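Local coordinates for protein aminopeptidase N (Francisella tularensis subsp. tularensis, PDB 5DLL) that probably helps to degrade intracellular peptides, acting as a zinc-dependent aminopeptidase that releases N-terminal amino acids from peptides, amides and arylamides, at residues Y311-T316 / S329-L334; T335-Q340 / E398-I403. All blocks are in the same frame, centred on the assembly; numbering follows the deposited sequence.

Contact 1 (Y311-T316 / S329-L334); sequences YFHNWT and SLKEGL. With ZN (zinc ion), chain B.
His-313 and Glu-332 meet at a single zinc ion, each bringing the tip of its side chain to the metal from a different part of the chain. Their spacing fits the HExxH...E signature of gluzincins such as the M1 peptidases: the second histidine of the motif comes from 311-316, and the glutamate from helix 328-346, further along the chain. His-309 completes the set of three protein ligands. The imidazole binds the zinc ion through NE2, at 2.1 Å, while the carboxylate grips it with both oxygens, Glu-332 OE1 and OE2 each lying 2.0 Å from the metal. Ring and carboxylate planes stand 89° apart, almost perpendicular. The bend of the glutamate at chi2 (-65°) swings the carboxylate round to the metal, although its CB starts out pointing away from 311-316.

The other ring nitrogen fixes the rotation of the imidazole. His-313 ND1 donates to Thr-316 O over 3.0 Å, with an N-H...O angle of 156°, so the ring is held on both flanks, by metal and by backbone. Lys-331 O approaches the ring edge near its plane, 3.2 Å from His-313 CE1. The same carbonyl accepts a hydrogen bond from Thr-335 OG1. Lys-331 is extended as far as CD and then folds at chi3 and chi4, bringing NZ above the carboxylate plane to form a salt bridge with Glu-332 OE1. A second salt bridge ties NZ to Glu-276; two acidic partners would be expected to favour the charged ammonium form. Farther from the zinc, the contact is apolar: Thr-316 and Leu-334 cross at about a right angle, and CG2 of Thr-316 rests against the CD2 methyl and CG of Leu-334, 3.6 Å from the latter atom.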
# COMPACT_ATOMS: atom_id res chain seq x y z
N TYR A 311 -13.37 1.68 0.59
CA TYR A 311 -14.74 1.19 0.80
C TYR A 311 -14.79 0.16 1.94
O TYR A 311 -15.73 0.13 2.73
CB TYR A 311 -15.37 0.60 -0.48
CG TYR A 311 -16.72 -0.04 -0.21
CD1 TYR A 311 -17.87 0.73 -0.09
CD2 TYR A 311 -16.84 -1.43 -0.04
CE1 TYR A 311 -19.10 0.15 0.18
CE2 TYR A 311 -18.07 -2.01 0.24
CZ TYR A 311 -19.20 -1.22 0.35
OH TYR A 311 -20.42 -1.79 0.62
N PHE A 312 -13.75 -0.68 2.03
CA PHE A 312 -13.71 -1.75 3.02
C PHE A 312 -13.58 -1.21 4.45
O PHE A 312 -14.07 -1.83 5.39
CB PHE A 312 -12.61 -2.76 2.68
CG PHE A 312 -12.73 -3.34 1.29
CD1 PHE A 312 -13.98 -3.63 0.75
CD2 PHE A 312 -11.60 -3.60 0.53
CE1 PHE A 312 -14.10 -4.15 -0.53
CE2 PHE A 312 -11.72 -4.12 -0.75
CZ PHE A 312 -12.97 -4.39 -1.28
N HIS A 313 -12.97 -0.03 4.60
CA HIS A 313 -12.94 0.64 5.92
C HIS A 313 -14.33 0.89 6.50
O HIS A 313 -14.48 0.97 7.71
CB HIS A 313 -12.19 1.98 5.86
CG HIS A 313 -10.71 1.85 6.00
ND1 HIS A 313 -10.11 1.19 7.04
CD2 HIS A 313 -9.70 2.31 5.22
CE1 HIS A 313 -8.80 1.24 6.90
NE2 HIS A 313 -8.53 1.91 5.80
N ASN A 314 -15.34 1.03 5.63
CA ASN A 314 -16.71 1.26 6.09
C ASN A 314 -17.12 0.36 7.25
O ASN A 314 -17.83 0.80 8.15
CB ASN A 314 -17.71 1.10 4.94
CG ASN A 314 -19.09 1.59 5.32
OD1 ASN A 314 -19.25 2.73 5.72
ND2 ASN A 314 -20.10 0.72 5.19
N TRP A 315 -16.69 -0.89 7.21
CA TRP A 315 -16.92 -1.82 8.33
C TRP A 315 -15.68 -1.93 9.20
O TRP A 315 -15.76 -1.74 10.41
CB TRP A 315 -17.39 -3.19 7.82
CG TRP A 315 -18.85 -3.19 7.48
CD1 TRP A 315 -19.40 -3.00 6.25
CD2 TRP A 315 -19.94 -3.35 8.39
NE1 TRP A 315 -20.77 -3.03 6.34
CE2 TRP A 315 -21.13 -3.25 7.64
CE3 TRP A 315 -20.03 -3.58 9.77
CZ2 TRP A 315 -22.39 -3.37 8.22
CZ3 TRP A 315 -21.29 -3.70 10.35
CH2 TRP A 315 -22.45 -3.59 9.57
N THR A 316 -14.53 -2.22 8.59
CA THR A 316 -13.28 -2.37 9.33
C THR A 316 -12.54 -1.04 9.45
O THR A 316 -11.53 -0.81 8.78
CB THR A 316 -12.37 -3.43 8.69
OG1 THR A 316 -12.11 -3.10 7.32
CG2 THR A 316 -13.02 -4.81 8.78
N SER A 329 -2.53 -1.39 13.45
CA SER A 329 -2.34 -2.66 12.73
C SER A 329 -3.64 -3.48 12.61
O SER A 329 -3.68 -4.46 11.87
CB SER A 329 -1.26 -3.50 13.40
OG SER A 329 -1.65 -3.88 14.72
N LEU A 330 -4.66 -3.10 13.38
CA LEU A 330 -6.01 -3.66 13.24
C LEU A 330 -6.88 -2.84 12.28
O LEU A 330 -7.57 -3.41 11.43
CB LEU A 330 -6.69 -3.74 14.61
CG LEU A 330 -8.15 -4.21 14.61
CD1 LEU A 330 -8.25 -5.62 14.05
CD2 LEU A 330 -8.74 -4.14 16.01
N LYS A 331 -6.88 -1.51 12.42
CA LYS A 331 -7.73 -0.67 11.57
C LYS A 331 -7.33 -0.78 10.12
O LYS A 331 -8.19 -0.90 9.24
CB LYS A 331 -7.69 0.81 11.97
CG LYS A 331 -8.59 1.69 11.11
CD LYS A 331 -8.41 3.17 11.37
CE LYS A 331 -7.25 3.76 10.59
NZ LYS A 331 -7.62 4.11 9.19
N GLU A 332 -6.03 -0.73 9.86
CA GLU A 332 -5.53 -0.79 8.50
C GLU A 332 -5.15 -2.20 8.08
O GLU A 332 -5.56 -2.64 7.01
CB GLU A 332 -4.38 0.20 8.29
CG GLU A 332 -4.83 1.66 8.19
CD GLU A 332 -5.70 1.97 6.98
OE1 GLU A 332 -6.19 3.12 6.96
OE2 GLU A 332 -5.88 1.05 6.17
N GLY A 333 -4.42 -2.93 8.92
CA GLY A 333 -4.01 -4.31 8.59
C GLY A 333 -5.16 -5.20 8.13
O GLY A 333 -5.04 -5.93 7.14
N LEU A 334 -6.27 -5.15 8.86
CA LEU A 334 -7.46 -5.90 8.51
C LEU A 334 -8.01 -5.43 7.16
O LEU A 334 -8.36 -6.25 6.32
CB LEU A 334 -8.53 -5.75 9.60
CG LEU A 334 -9.86 -6.48 9.41
CD1 LEU A 334 -9.66 -7.96 9.15
CD2 LEU A 334 -10.76 -6.27 10.62
ZN ZN B . -6.60 2.56 5.08

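Contact 2 (T335-Q340 / E398-I403)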
# COMPACT_ATOMS: atom_id res chain seq x y z
N THR A 335 -8.06 -4.12 6.95
CA THR A 335 -8.56 -3.54 5.71
C THR A 335 -7.58 -3.73 4.54
O THR A 335 -8.00 -3.76 3.38
CB THR A 335 -8.84 -2.02 5.87
OG1 THR A 335 -9.56 -1.79 7.09
CG2 THR A 335 -9.65 -1.49 4.70
N VAL A 336 -6.29 -3.84 4.85
CA VAL A 336 -5.26 -4.13 3.85
C VAL A 336 -5.38 -5.58 3.42
O VAL A 336 -5.35 -5.89 2.22
CB VAL A 336 -3.83 -3.86 4.39
CG1 VAL A 336 -2.77 -4.48 3.50
CG2 VAL A 336 -3.57 -2.36 4.52
N PHE A 337 -5.52 -6.47 4.39
CA PHE A 337 -5.75 -7.88 4.11
C PHE A 337 -6.96 -8.04 3.20
O PHE A 337 -6.94 -8.81 2.24
CB PHE A 337 -5.97 -8.66 5.41
CG PHE A 337 -6.47 -10.06 5.20
CD1 PHE A 337 -5.60 -11.07 4.84
CD2 PHE A 337 -7.82 -10.36 5.34
CE1 PHE A 337 -6.05 -12.36 4.64
CE2 PHE A 337 -8.28 -11.65 5.15
CZ PHE A 337 -7.40 -12.65 4.79
N ARG A 338 -8.02 -7.29 3.49
CA ARG A 338 -9.22 -7.34 2.68
C ARG A 338 -9.00 -6.82 1.26
O ARG A 338 -9.42 -7.45 0.30
CB ARG A 338 -10.34 -6.57 3.36
CG ARG A 338 -10.78 -7.20 4.67
CD ARG A 338 -11.79 -6.31 5.37
NE ARG A 338 -13.05 -6.31 4.63
CZ ARG A 338 -14.03 -5.43 4.79
NH1 ARG A 338 -13.92 -4.44 5.66
NH2 ARG A 338 -15.13 -5.54 4.07
N ASP A 339 -8.32 -5.68 1.12
CA ASP A 339 -8.04 -5.11 -0.21
C ASP A 339 -7.17 -6.04 -1.06
O ASP A 339 -7.35 -6.11 -2.28
CB ASP A 339 -7.45 -3.68 -0.12
CG ASP A 339 -5.91 -3.64 -0.27
OD1 ASP A 339 -5.25 -3.12 0.65
OD2 ASP A 339 -5.37 -4.08 -1.31
N GLN A 340 -6.23 -6.75 -0.44
CA GLN A 340 -5.36 -7.65 -1.20
C GLN A 340 -6.06 -8.96 -1.53
O GLN A 340 -5.72 -9.62 -2.52
CB GLN A 340 -4.00 -7.85 -0.50
CG GLN A 340 -4.03 -8.49 0.88
CD GLN A 340 -2.71 -8.35 1.61
OE1 GLN A 340 -1.95 -7.40 1.38
NE2 GLN A 340 -2.42 -9.29 2.52
N GLU A 398 -0.40 -9.52 7.12
CA GLU A 398 0.17 -10.88 7.19
C GLU A 398 -0.28 -11.61 8.45
O GLU A 398 -0.54 -12.81 8.41
CB GLU A 398 1.70 -10.84 7.16
CG GLU A 398 2.31 -10.43 5.83
CD GLU A 398 2.04 -11.43 4.72
OE1 GLU A 398 2.49 -12.59 4.84
OE2 GLU A 398 1.38 -11.04 3.73
N ILE A 399 -0.36 -10.88 9.56
CA ILE A 399 -0.80 -11.48 10.83
C ILE A 399 -2.27 -11.87 10.77
O ILE A 399 -2.67 -12.92 11.28
CB ILE A 399 -0.55 -10.53 12.03
CG1 ILE A 399 0.95 -10.25 12.20
CG2 ILE A 399 -1.12 -11.11 13.32
CD1 ILE A 399 1.80 -11.46 12.50
N ILE A 400 -3.08 -11.02 10.13
CA ILE A 400 -4.50 -11.32 9.92
C ILE A 400 -4.67 -12.48 8.95
O ILE A 400 -5.55 -13.33 9.12
CB ILE A 400 -5.24 -10.06 9.45
CG1 ILE A 400 -5.44 -9.13 10.65
CG2 ILE A 400 -6.59 -10.40 8.82
CD1 ILE A 400 -5.27 -7.66 10.34
N ARG A 401 -3.81 -12.53 7.93
CA ARG A 401 -3.78 -13.64 6.98
C ARG A 401 -3.38 -14.96 7.64
O ARG A 401 -3.88 -16.02 7.26
CB ARG A 401 -2.81 -13.31 5.84
CG ARG A 401 -2.68 -14.40 4.79
CD ARG A 401 -1.81 -13.95 3.63
NE ARG A 401 -2.42 -12.87 2.87
CZ ARG A 401 -3.42 -13.02 2.00
NH1 ARG A 401 -3.95 -14.21 1.76
NH2 ARG A 401 -3.90 -11.96 1.37
N MET A 402 -2.48 -14.90 8.62
CA MET A 402 -2.07 -16.09 9.36
C MET A 402 -3.21 -16.71 10.17
O MET A 402 -3.20 -17.92 10.42
CB MET A 402 -0.90 -15.77 10.30
CG MET A 402 0.47 -16.03 9.68
SD MET A 402 1.81 -15.38 10.70
CE MET A 402 1.59 -16.33 12.19
N ILE A 403 -4.17 -15.89 10.58
CA ILE A 403 -5.36 -16.39 11.27
C ILE A 403 -6.33 -17.01 10.26
O ILE A 403 -6.99 -18.01 10.56
CB ILE A 403 -6.08 -15.27 12.06
CG1 ILE A 403 -5.14 -14.62 13.07
CG2 ILE A 403 -7.29 -15.83 12.79
CD1 ILE A 403 -5.65 -13.32 13.66
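The helical segments 335-340 and 398-403 cross at 71° between their N-to-C directions, their axes 9.0 Å apart at closest approach, with Phe-337 and Arg-401 nearest through their CA atoms at 6.7 Å. Phe-337 holds CG anti to its backbone N (chi1 169°), which sends the ring across the interface. Over one face of that ring sits a methyl of Ile-400 in a CH-pi contact, CG2 lying 4.0 Å from the ring centroid and displaced toward the rim. Farther round, Phe-337 CE1 reaches the backbone of Arg-401, 3.5 Å from its CA. In the thermolysin-like domain of an M1 peptidase this joins the helix carrying the glutamate ligand of the zinc to the long helix 390-423. Phe-412, further along helix 390-423, also brings its ring against Phe-337.

Arg-401 bends at chi3 (-67°), bringing its guanidinium back beside the phenylalanine. CE1 of Phe-337 then stands over the centre of the guanidinium, 3.8 Å from CZ, with the two planes clearly tilted and not stacked. Gln-340 reaches toward the same group, its CG at the guanidinium edge, 3.5 Å from Arg-401 NH2, while NH1 forms a salt bridge to Glu-341.

How the contacts relate
The two contacts show how successive turns of one helix can serve a metal site and the packing behind it. Contact 1 closes before contact 2 opens along the chain, their centres are 10 Å apart, and helix 328-346 belongs to both within the M1 peptidase domain. Polar atoms join them directly: Thr-316 OG1 probably hydrogen-bonds to Arg-338 NH1 at 2.8 Å and to Thr-335 OG1 at 2.9 Å. Asp-339 OD1 also accepts from ND1 of the zinc ligand His-309, a second-shell bond that probably helps to orient that ring. One helix therefore supplies one metal ligand, probably steadies another, and packs against helix 390-423.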